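Local coordinates for heme-binding protein HutZ (PDB 3TGV) that probably degrades heme to biliverdin with release of iron, as a heme-binding protein of the HugZ/HutZ heme oxygenase family, at residues S31-V36 against Y42-S47; S89-E92 against E96-C99; Q100-M105 against F122-L127. The protein carries 1 engineered substitution. One frame throughout, in Å; residues are numbered along the deposited sequence.

Contact 1 (S31-V36 against Y42-S47); sequences SYAPFV and YFVLIS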
# COMPACT_ATOMS: atom_id res chain seq x y z
N SER A 31 3.02 0.82 4.38
CA SER A 31 3.74 2.07 4.29
C SER A 31 4.10 2.24 2.83
O SER A 31 3.72 1.41 2.00
CB SER A 31 5.03 1.99 5.11
OG SER A 31 5.84 0.93 4.63
N TYR A 32 4.82 3.31 2.51
CA TYR A 32 5.36 3.47 1.15
C TYR A 32 6.81 3.98 1.22
O TYR A 32 7.27 4.46 2.26
CB TYR A 32 4.52 4.46 0.35
CG TYR A 32 4.90 5.89 0.65
CD1 TYR A 32 4.50 6.49 1.84
CD2 TYR A 32 5.68 6.62 -0.23
CE1 TYR A 32 4.88 7.80 2.14
CE2 TYR A 32 6.06 7.92 0.06
CZ TYR A 32 5.65 8.51 1.24
OH TYR A 32 6.03 9.81 1.50
N ALA A 33 7.52 3.88 0.10
CA ALA A 33 8.86 4.44 -0.00
C ALA A 33 9.19 4.70 -1.47
O ALA A 33 8.97 3.83 -2.32
CB ALA A 33 9.87 3.49 0.60
N PRO A 34 9.73 5.89 -1.77
CA PRO A 34 10.31 6.08 -3.10
C PRO A 34 11.39 5.01 -3.30
O PRO A 34 11.96 4.53 -2.32
CB PRO A 34 10.93 7.49 -3.01
CG PRO A 34 10.10 8.19 -1.98
CD PRO A 34 9.69 7.13 -0.97
N PHE A 35 11.66 4.61 -4.54
CA PHE A 35 12.60 3.53 -4.79
C PHE A 35 13.41 3.79 -6.04
O PHE A 35 13.05 4.63 -6.86
CB PHE A 35 11.85 2.20 -4.97
CG PHE A 35 11.16 2.08 -6.31
CD1 PHE A 35 9.98 2.77 -6.56
CD2 PHE A 35 11.69 1.28 -7.32
CE1 PHE A 35 9.33 2.66 -7.79
CE2 PHE A 35 11.06 1.17 -8.56
CZ PHE A 35 9.88 1.84 -8.79
N VAL A 36 14.51 3.06 -6.18
CA VAL A 36 15.15 2.86 -7.48
C VAL A 36 15.32 1.37 -7.66
O VAL A 36 15.31 0.61 -6.69
CB VAL A 36 16.54 3.55 -7.56
CG1 VAL A 36 16.41 5.04 -7.35
CG2 VAL A 36 17.49 2.94 -6.54
N TYR A 42 15.55 -4.01 -5.82
CA TYR A 42 14.90 -2.74 -5.56
C TYR A 42 15.46 -2.13 -4.28
O TYR A 42 15.79 -2.84 -3.33
CB TYR A 42 13.39 -2.92 -5.43
CG TYR A 42 12.69 -3.34 -6.72
CD1 TYR A 42 11.94 -2.43 -7.46
CD2 TYR A 42 12.78 -4.64 -7.18
CE1 TYR A 42 11.30 -2.81 -8.62
CE2 TYR A 42 12.14 -5.03 -8.36
CZ TYR A 42 11.40 -4.10 -9.07
OH TYR A 42 10.76 -4.48 -10.24
N PHE A 43 15.59 -0.81 -4.24
CA PHE A 43 16.17 -0.16 -3.08
C PHE A 43 15.30 0.95 -2.53
O PHE A 43 14.79 1.78 -3.28
CB PHE A 43 17.56 0.38 -3.40
CG PHE A 43 18.56 -0.69 -3.75
CD1 PHE A 43 19.46 -1.15 -2.80
CD2 PHE A 43 18.58 -1.25 -5.02
CE1 PHE A 43 20.37 -2.14 -3.13
CE2 PHE A 43 19.48 -2.23 -5.35
CZ PHE A 43 20.38 -2.68 -4.40
N VAL A 44 15.13 0.96 -1.22
CA VAL A 44 14.44 2.06 -0.54
C VAL A 44 15.32 2.63 0.56
O VAL A 44 16.08 1.91 1.19
CB VAL A 44 13.11 1.60 0.07
CG1 VAL A 44 12.15 1.15 -1.04
CG2 VAL A 44 13.35 0.48 1.08
N LEU A 45 15.19 3.94 0.78
CA LEU A 45 15.97 4.66 1.78
C LEU A 45 15.01 5.21 2.82
O LEU A 45 14.36 6.23 2.59
CB LEU A 45 16.75 5.80 1.14
CG LEU A 45 17.67 6.63 2.05
CD1 LEU A 45 18.73 5.75 2.69
CD2 LEU A 45 18.30 7.79 1.29
N ILE A 46 14.93 4.55 3.97
CA ILE A 46 13.86 4.80 4.92
C ILE A 46 14.35 5.02 6.36
O ILE A 46 15.49 4.68 6.71
CB ILE A 46 12.82 3.65 4.90
CG1 ILE A 46 13.49 2.33 5.27
CG2 ILE A 46 12.16 3.57 3.55
CD1 ILE A 46 12.52 1.17 5.46
N SER A 47 13.48 5.56 7.19
CA SER A 47 13.85 5.99 8.54
C SER A 47 13.62 4.92 9.60
O SER A 47 12.52 4.38 9.73
CB SER A 47 13.10 7.27 8.89
OG SER A 47 13.44 7.73 10.19
O HOH W 1 13.31 5.65 -0.36
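The rings of F35 and Y42 run side by side in the same direction, their planes 37° apart and their centroids 5.9 Å apart, an oblique aromatic pair. F35 CD2 meets the edge of the Y42 ring within its plane, 3.7 Å from Y42 CD1, whereas Y42 approaches the F35 ring obliquely. F35 also makes a cation-pi contact with R108, and Y42 meets the ring of F84 while its hydroxyl bonds to R11. With chi1 at 75°, F35 CG is wedged between its own N and carbonyl carbon, which sends the ring along Y42. The third ring, F43, has V36 O at its edge, and its CB packs against V36 CG2. Two backbone bonds fix this end: F43 N to V36 O at 2.8 Å and V36 N to F43 O at 3.2 Å. Further along, the strands diverge, their directions 139° apart, and a water takes over the pairing. It donates to P34 O at 2.6 Å and accepts from L45 N at 2.8 Å. Beyond it A33 CB sits against two methyls, V44 CG1 and I46 CG2, each 3.7 Å away. Y32 points away from strand 42-47; its hydroxyl bonds to L76 O and R79 N of the second subunit. Strands 28-38 and 41-47 thus form an antiparallel beta hairpin, water-bridged past its direct bonds, within the split-barrel fold of pyridoxamine 5'-phosphate oxidase-like proteins.

Contact 2 (S89-E92 against E96-C99); sequences SMVE and ELWC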
# COMPACT_ATOMS: atom_id res chain seq x y z
N SER A 89 17.30 -6.82 2.87
CA SER A 89 18.64 -6.84 3.43
C SER A 89 19.10 -5.40 3.56
O SER A 89 18.84 -4.57 2.69
CB SER A 89 19.57 -7.63 2.51
OG SER A 89 20.67 -8.13 3.24
N MET A 90 19.77 -5.08 4.66
CA MET A 90 20.28 -3.74 4.86
C MET A 90 21.62 -3.53 4.13
O MET A 90 22.48 -4.42 4.12
CB MET A 90 20.44 -3.43 6.35
CG MET A 90 21.00 -2.06 6.60
SD MET A 90 20.99 -1.57 8.34
CE MET A 90 21.98 -0.06 8.22
N VAL A 91 21.78 -2.37 3.51
CA VAL A 91 22.99 -2.09 2.73
C VAL A 91 23.98 -1.28 3.55
O VAL A 91 23.65 -0.20 4.05
CB VAL A 91 22.66 -1.34 1.44
CG1 VAL A 91 23.94 -1.03 0.66
CG2 VAL A 91 21.70 -2.15 0.58
N GLU A 92 25.20 -1.79 3.68
CA GLU A 92 26.19 -1.17 4.57
C GLU A 92 26.55 0.23 4.11
O GLU A 92 26.89 0.45 2.95
CB GLU A 92 27.45 -2.03 4.69
CG GLU A 92 28.46 -1.44 5.68
CD GLU A 92 29.70 -2.31 5.86
OE1 GLU A 92 29.71 -3.13 6.80
OE2 GLU A 92 30.66 -2.16 5.07
N GLU A 96 30.31 -0.07 -1.53
CA GLU A 96 30.23 0.20 -2.95
C GLU A 96 28.77 0.18 -3.45
O GLU A 96 28.37 1.04 -4.23
CB GLU A 96 31.07 -0.81 -3.73
CG GLU A 96 31.35 -0.41 -5.16
CD GLU A 96 32.29 -1.39 -5.84
OE1 GLU A 96 31.85 -2.08 -6.78
OE2 GLU A 96 33.48 -1.46 -5.43
N LEU A 97 27.99 -0.79 -2.98
CA LEU A 97 26.58 -0.84 -3.33
C LEU A 97 25.84 0.40 -2.83
O LEU A 97 24.99 0.95 -3.54
CB LEU A 97 25.92 -2.10 -2.78
CG LEU A 97 24.50 -2.39 -3.27
CD1 LEU A 97 24.40 -2.18 -4.77
CD2 LEU A 97 24.06 -3.81 -2.89
N TRP A 98 26.17 0.84 -1.62
CA TRP A 98 25.56 2.03 -1.04
C TRP A 98 25.77 3.24 -1.94
O TRP A 98 24.83 3.95 -2.28
CB TRP A 98 26.16 2.32 0.33
CG TRP A 98 25.79 3.67 0.88
CD1 TRP A 98 26.33 4.88 0.53
CD2 TRP A 98 24.80 3.94 1.88
NE1 TRP A 98 25.73 5.88 1.25
CE2 TRP A 98 24.79 5.33 2.09
CE3 TRP A 98 23.93 3.14 2.62
CZ2 TRP A 98 23.94 5.95 3.00
CZ3 TRP A 98 23.08 3.75 3.53
CH2 TRP A 98 23.09 5.14 3.71
N CYS A 99 27.03 3.48 -2.30
CA CYS A 99 27.36 4.64 -3.11
C CYS A 99 26.65 4.62 -4.46
O CYS A 99 26.16 5.64 -4.93
CB CYS A 99 28.88 4.74 -3.28
SG CYS A 99 29.77 4.86 -1.69
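V91 aims its CB at the first turn of helix 96-109, and the methyl CG1 makes the touch. The valine's chi1 of 178° sets CG1 opposite the backbone N, which brings this branch up to the helix. There it rests 3.7 Å from W98 N, with W98 CB at 4.0 Å and L97 CB at 4.1 Å: one methyl lies on the helix backbone between two successive side chains, both of which leave their CA toward the strand. The indole of W98 is then carried past the valine to the strand's outgoing backbone. V91 O lies at the ring's edge, close to its plane, 3.6 Å from W98 CE3. E92 O approaches obliquely and comes to 3.3 Å from W98 CB. No hydrogen bond joins the two segments directly; instead S95 OG bonds to E92 O and weakly to W98 N, tying the turn to the helix start. The segments bury 184 Å² in all, with valine methyl, tryptophan and two backbone carbonyls sharing the contact. V91 also packs against L124 and R126 of strand 122-129 and against F43 of strand 41-47; L97 also reaches F43, and W98 covers L124, so the helix start closes over three adjacent strands, 81-91, 122-129 and 41-47.

Contact 3 (Q100-M105 against F122-L127); sequences QVIAQM and FMLFRL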
# COMPACT_ATOMS: atom_id res chain seq x y z
N GLN A 100 26.59 3.44 -5.08
CA GLN A 100 25.92 3.31 -6.38
C GLN A 100 24.43 3.64 -6.29
O GLN A 100 23.91 4.45 -7.07
CB GLN A 100 26.10 1.90 -6.93
CG GLN A 100 27.55 1.54 -7.23
CD GLN A 100 27.76 0.04 -7.38
OE1 GLN A 100 26.97 -0.65 -8.03
NE2 GLN A 100 28.82 -0.47 -6.77
N VAL A 101 23.75 3.02 -5.34
CA VAL A 101 22.32 3.21 -5.18
C VAL A 101 22.00 4.65 -4.75
O VAL A 101 21.06 5.26 -5.27
CB VAL A 101 21.71 2.20 -4.20
CG1 VAL A 101 20.21 2.45 -4.02
CG2 VAL A 101 21.96 0.78 -4.69
N ILE A 102 22.78 5.19 -3.82
CA ILE A 102 22.57 6.58 -3.42
C ILE A 102 22.68 7.49 -4.65
O ILE A 102 21.84 8.36 -4.88
CB ILE A 102 23.59 7.04 -2.35
CG1 ILE A 102 23.41 6.26 -1.05
CG2 ILE A 102 23.42 8.52 -2.09
CD1 ILE A 102 22.03 6.38 -0.43
N ALA A 103 23.73 7.28 -5.43
CA ALA A 103 23.90 8.00 -6.69
C ALA A 103 22.64 7.89 -7.56
O ALA A 103 22.09 8.91 -7.98
CB ALA A 103 25.09 7.44 -7.45
N GLN A 104 22.20 6.66 -7.81
CA GLN A 104 21.01 6.43 -8.63
C GLN A 104 19.81 7.18 -8.06
O GLN A 104 19.07 7.84 -8.80
CB GLN A 104 20.70 4.93 -8.72
CG GLN A 104 19.56 4.58 -9.67
CD GLN A 104 19.40 3.08 -9.86
OE1 GLN A 104 20.08 2.28 -9.22
NE2 GLN A 104 18.48 2.70 -10.75
N MET A 105 19.63 7.10 -6.75
CA MET A 105 18.52 7.77 -6.08
C MET A 105 18.58 9.27 -6.22
O MET A 105 17.56 9.92 -6.44
CB MET A 105 18.47 7.38 -4.60
CG MET A 105 18.06 5.94 -4.37
SD MET A 105 17.76 5.60 -2.62
CE MET A 105 18.15 7.18 -1.90
N PHE A 122 18.42 7.04 8.67
CA PHE A 122 18.04 6.61 7.33
C PHE A 122 18.88 5.45 6.86
O PHE A 122 20.09 5.57 6.67
CB PHE A 122 18.03 7.75 6.33
CG PHE A 122 16.72 8.47 6.28
CD1 PHE A 122 16.47 9.52 7.15
CD2 PHE A 122 15.73 8.09 5.39
CE1 PHE A 122 15.26 10.18 7.12
CE2 PHE A 122 14.52 8.75 5.36
CZ PHE A 122 14.28 9.79 6.22
N MET A 123 18.21 4.31 6.67
CA MET A 123 18.86 3.07 6.32
C MET A 123 18.51 2.71 4.88
O MET A 123 17.42 3.02 4.40
CB MET A 123 18.36 1.95 7.24
CG MET A 123 18.40 2.30 8.71
SD MET A 123 17.58 1.06 9.71
CE MET A 123 18.87 0.72 10.91
N LEU A 124 19.44 2.06 4.19
CA LEU A 124 19.20 1.64 2.81
C LEU A 124 18.96 0.14 2.76
O LEU A 124 19.82 -0.65 3.14
CB LEU A 124 20.40 2.01 1.94
CG LEU A 124 20.40 1.56 0.47
CD1 LEU A 124 19.25 2.20 -0.30
CD2 LEU A 124 21.73 1.92 -0.16
N PHE A 125 17.77 -0.26 2.30
CA PHE A 125 17.45 -1.68 2.21
C PHE A 125 17.42 -2.15 0.76
O PHE A 125 16.80 -1.51 -0.08
CB PHE A 125 16.10 -1.99 2.87
CG PHE A 125 16.12 -1.92 4.38
CD1 PHE A 125 16.33 -3.05 5.14
CD2 PHE A 125 15.92 -0.71 5.02
CE1 PHE A 125 16.35 -2.99 6.52
CE2 PHE A 125 15.94 -0.64 6.40
CZ PHE A 125 16.16 -1.78 7.15
N ARG A 126 18.09 -3.26 0.49
CA ARG A 126 17.94 -3.95 -0.79
C ARG A 126 16.81 -4.96 -0.71
O ARG A 126 16.74 -5.76 0.22
CB ARG A 126 19.23 -4.67 -1.18
CG ARG A 126 18.97 -5.84 -2.11
CD ARG A 126 20.11 -6.12 -3.07
NE ARG A 126 21.22 -6.82 -2.43
CZ ARG A 126 22.01 -7.68 -3.06
NH1 ARG A 126 21.80 -7.96 -4.34
NH2 ARG A 126 23.00 -8.26 -2.40
N LEU A 127 15.91 -4.94 -1.69
CA LEU A 127 14.79 -5.87 -1.71
C LEU A 127 14.86 -6.74 -2.95
O LEU A 127 14.86 -6.22 -4.06
CB LEU A 127 13.47 -5.10 -1.70
CG LEU A 127 13.42 -3.91 -0.75
CD1 LEU A 127 12.10 -3.20 -0.94
CD2 LEU A 127 13.60 -4.36 0.68
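M105 N donates to V101 O at 2.8 Å, an i+4 to i bond that holds two of the side chains packing on L124 on successive turns of the same helix face. The preceding bond, Q104 N to Q100 O at 2.9 Å, repeats the same pattern. No polar bond crosses to the strand: L124 is the single strand residue that touches this part of the helix, and it supplies 69 of the 126 Å² buried. Its two methyls divide the work. CD1 lies 3.9 Å from V101 CG1, with M105 SD more distant at 4.4 Å. CD2 reaches V101 CB at 4.0 Å and, more distantly, I102 CD1 at 4.5 Å. The leucine's chi1 of 176° extends CG opposite its N, lifting both methyls off the sheet toward the helix; V101, likewise extended through CG1, crosses it at a slant. I102 does not aim its CB at the strand, and only the bend of its chain brings CD1 near. The axes lie 10.7 Å apart, a distance spanned by side chains, and are turned 99° from each other, so the helix runs nearly square across the strand and can meet it at one point. F43 and V36 of the hairpin also border V101, and I113 of helix 112-116 touches I102 and M105. Helix 96-109, in the connection between neighbouring strands 81-91 and 122-129, packs crosswise over the antiparallel sheet of the split-barrel fold.

The three contacts follow one another along the chain; all reach one sheet, and contacts 2 and 3 also share helix 96-109. The centres of those two lie about 7 Å apart; V91 N and L124 O, 2.6 Å apart, form a probable hydrogen bond between their strands, and W98 CZ3 lies 3.6 Å from L124 CB. Contact 1, its centre about 8 Å from that of contact 3, joins the same sheet through Y42 O and L127 N, probably hydrogen-bonded at 2.7 Å. It reaches contact 2, about 13 Å away centre to centre, through F43 CE1, 3.9 Å from V91 CG2. On the helix side, L45 of contact 1 packs against M105 of contact 3.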